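Local coordinates for protein aquaporin aqpM (Methanothermobacter marburgensis str. Marburg, PDB 2F2B) that forms a homotetrameric membrane channel that lets water move in both directions along osmotic gradients and transiently raises glycerol flux, at residues L132-P137 against G205-D210. Numbering follows the deposited sequence.
Sequences LGATAP and GPYLND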
ATOM      1  N   LEU A 132     -10.734 -21.532   5.732  1.00 14.23           N
ATOM      2  CA  LEU A 132     -11.567 -20.335   5.653  1.00 13.23           C
ATOM      3  C   LEU A 132     -10.955 -19.163   6.415  1.00 12.83           C
ATOM      4  O   LEU A 132     -11.667 -18.295   6.918  1.00 12.09           O
ATOM      5  CB  LEU A 132     -12.982 -20.634   6.164  1.00 14.81           C
ATOM      6  CG  LEU A 132     -13.826 -21.514   5.223  1.00 14.94           C
ATOM      7  CD1 LEU A 132     -15.159 -21.866   5.878  1.00 17.14           C
ATOM      8  CD2 LEU A 132     -14.061 -20.770   3.913  1.00 17.09           C
ATOM      9  N   GLY A 133      -9.628 -19.147   6.481  1.00 12.53           N
ATOM     10  CA  GLY A 133      -8.925 -18.082   7.175  1.00 13.07           C
ATOM     11  C   GLY A 133      -9.211 -17.996   8.664  1.00 13.47           C
ATOM     12  O   GLY A 133      -9.173 -16.908   9.240  1.00 13.94           O
ATOM     13  N   ALA A 134      -9.494 -19.130   9.299  1.00 12.60           N
ATOM     14  CA  ALA A 134      -9.773 -19.137  10.733  1.00 13.78           C
ATOM     15  C   ALA A 134      -8.512 -18.789  11.525  1.00 13.95           C
ATOM     16  O   ALA A 134      -7.412 -19.222  11.183  1.00 16.44           O
ATOM     17  CB  ALA A 134     -10.299 -20.509  11.162  1.00 14.01           C
ATOM     18  N   THR A 135      -8.675 -18.006  12.586  1.00 14.49           N
ATOM     19  CA  THR A 135      -7.545 -17.611  13.422  1.00 14.02           C
ATOM     20  C   THR A 135      -7.293 -18.611  14.551  1.00 15.21           C
ATOM     21  O   THR A 135      -8.211 -18.970  15.290  1.00 15.64           O
ATOM     22  CB  THR A 135      -7.778 -16.221  14.061  1.00 13.89           C
ATOM     23  OG1 THR A 135      -9.000 -16.238  14.811  1.00 15.35           O
ATOM     24  CG2 THR A 135      -7.863 -15.140  12.982  1.00 13.05           C
ATOM     25  N   ALA A 136      -6.045 -19.053  14.678  1.00 14.97           N
ATOM     26  CA  ALA A 136      -5.653 -19.989  15.732  1.00 16.32           C
ATOM     27  C   ALA A 136      -4.166 -19.812  16.007  1.00 16.04           C
ATOM     28  O   ALA A 136      -3.419 -19.363  15.138  1.00 16.36           O
ATOM     29  CB  ALA A 136      -5.943 -21.431  15.304  1.00 16.50           C
ATOM     30  N   PRO A 137      -3.713 -20.152  17.226  1.00 15.85           N
ATOM     31  CA  PRO A 137      -2.290 -20.001  17.531  1.00 16.14           C
ATOM     32  C   PRO A 137      -1.441 -20.763  16.514  1.00 16.17           C
ATOM     33  O   PRO A 137      -1.767 -21.892  16.142  1.00 16.85           O
ATOM     34  CB  PRO A 137      -2.173 -20.586  18.940  1.00 16.69           C
ATOM     35  CG  PRO A 137      -3.512 -20.284  19.539  1.00 15.29           C
ATOM     36  CD  PRO A 137      -4.458 -20.628  18.405  1.00 16.07           C
ATOM     37  N   GLY A 205     -17.242 -16.562  12.604  1.00 13.17           N
ATOM     38  CA  GLY A 205     -17.698 -16.993  11.289  1.00 14.06           C
ATOM     39  C   GLY A 205     -16.935 -18.177  10.724  1.00 14.35           C
ATOM     40  O   GLY A 205     -17.526 -19.215  10.411  1.00 15.15           O
ATOM     41  N   PRO A 206     -15.613 -18.043  10.555  1.00 13.83           N
ATOM     42  CA  PRO A 206     -14.784 -19.128  10.021  1.00 14.21           C
ATOM     43  C   PRO A 206     -14.830 -20.380  10.906  1.00 14.55           C
ATOM     44  O   PRO A 206     -14.851 -21.500  10.401  1.00 14.71           O
ATOM     45  CB  PRO A 206     -13.397 -18.496   9.968  1.00 15.30           C
ATOM     46  CG  PRO A 206     -13.712 -17.062   9.646  1.00 14.91           C
ATOM     47  CD  PRO A 206     -14.859 -16.776  10.588  1.00 14.79           C
ATOM     48  N   TYR A 207     -14.838 -20.188  12.223  1.00 14.50           N
ATOM     49  CA  TYR A 207     -14.897 -21.322  13.150  1.00 14.67           C
ATOM     50  C   TYR A 207     -16.157 -22.144  12.898  1.00 15.71           C
ATOM     51  O   TYR A 207     -16.100 -23.371  12.803  1.00 16.44           O
ATOM     52  CB  TYR A 207     -14.899 -20.832  14.601  1.00 15.02           C
ATOM     53  CG  TYR A 207     -13.526 -20.663  15.226  1.00 14.50           C
ATOM     54  CD1 TYR A 207     -12.413 -20.312  14.456  1.00 14.33           C
ATOM     55  CD2 TYR A 207     -13.350 -20.827  16.600  1.00 13.68           C
ATOM     56  CE1 TYR A 207     -11.158 -20.131  15.045  1.00 14.06           C
ATOM     57  CE2 TYR A 207     -12.109 -20.648  17.196  1.00 15.05           C
ATOM     58  CZ  TYR A 207     -11.017 -20.301  16.418  1.00 14.77           C
ATOM     59  OH  TYR A 207      -9.792 -20.125  17.019  1.00 16.42           O
ATOM     60  N   LEU A 208     -17.293 -21.461  12.792  1.00 15.60           N
ATOM     61  CA  LEU A 208     -18.569 -22.132  12.560  1.00 17.58           C
ATOM     62  C   LEU A 208     -18.571 -22.908  11.246  1.00 17.96           C
ATOM     63  O   LEU A 208     -18.905 -24.097  11.213  1.00 17.90           O
ATOM     64  CB  LEU A 208     -19.714 -21.115  12.558  1.00 18.59           C
ATOM     65  CG  LEU A 208     -21.126 -21.675  12.338  1.00 19.62           C
ATOM     66  CD1 LEU A 208     -21.443 -22.691  13.429  1.00 21.52           C
ATOM     67  CD2 LEU A 208     -22.148 -20.547  12.348  1.00 20.88           C
ATOM     68  N   ASN A 209     -18.191 -22.244  10.160  1.00 16.46           N
ATOM     69  CA  ASN A 209     -18.172 -22.901   8.866  1.00 16.21           C
ATOM     70  C   ASN A 209     -17.115 -23.999   8.748  1.00 16.74           C
ATOM     71  O   ASN A 209     -17.341 -25.003   8.067  1.00 17.55           O
ATOM     72  CB  ASN A 209     -18.019 -21.861   7.753  1.00 16.55           C
ATOM     73  CG  ASN A 209     -19.278 -21.025   7.570  1.00 15.87           C
ATOM     74  OD1 ASN A 209     -19.485 -20.019   8.254  1.00 18.06           O
ATOM     75  ND2 ASN A 209     -20.138 -21.458   6.662  1.00 14.95           N
ATOM     76  N   ASP A 210     -15.971 -23.827   9.409  1.00 16.50           N
ATOM     77  CA  ASP A 210     -14.931 -24.852   9.371  1.00 18.13           C
ATOM     78  C   ASP A 210     -15.449 -26.118  10.045  1.00 19.73           C
ATOM     79  O   ASP A 210     -15.157 -27.235   9.613  1.00 19.71           O
ATOM     80  CB  ASP A 210     -13.663 -24.393  10.096  1.00 17.67           C
ATOM     81  CG  ASP A 210     -12.739 -23.583   9.209  1.00 19.26           C
ATOM     82  OD1 ASP A 210     -12.850 -23.702   7.973  1.00 19.60           O
ATOM     83  OD2 ASP A 210     -11.889 -22.843   9.749  1.00 19.10           O
TER
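Tyr207 reaches from helix 200-214 to the extended chain at Thr135, and its atoms can be followed outward. CB sets off to the side and meets nothing of 132-137; the contact begins at the ring. Tyr207 CD1 lies 3.9 Å from Ala134 CB, which sits at the ring edge, near its plane. Tyr207 CE1 lies 3.2 Å from Thr135 O, and at the tip Tyr207 OH donates to Thr135 O at 2.6 Å. The C=O...OH angle of 168° sets Tyr207 OH nearly on the extension of the Thr135 C=O bond, and Thr135 O lies in the ring plane. Trp219 packs edge-to-face with this ring.

Closer to the helix, Ala134 CB sits 3.9 Å from Pro206 CB and 3.2 Å from Asp210 OD2. The Leu132 side chain passes that of Asp210 pointing the opposite way, its CG anti to the carbonyl carbon (chi1 -72°), and Leu132 CD1 reaches Asn209 CB at 3.4 Å.

Helix 200-214, the half-helix of the second pore-forming loop, begins within the second NPA motif, on the predicted extracellular side. Arg202 NH2 hydrogen-bonds Gly133 O, and Thr135 OG1 hydrogen-bonds Thr203 OG1. One short hydrogen bond, met nearly end-on by the carbonyl, thus satisfies a buried loop oxygen and fixes the phenol tip.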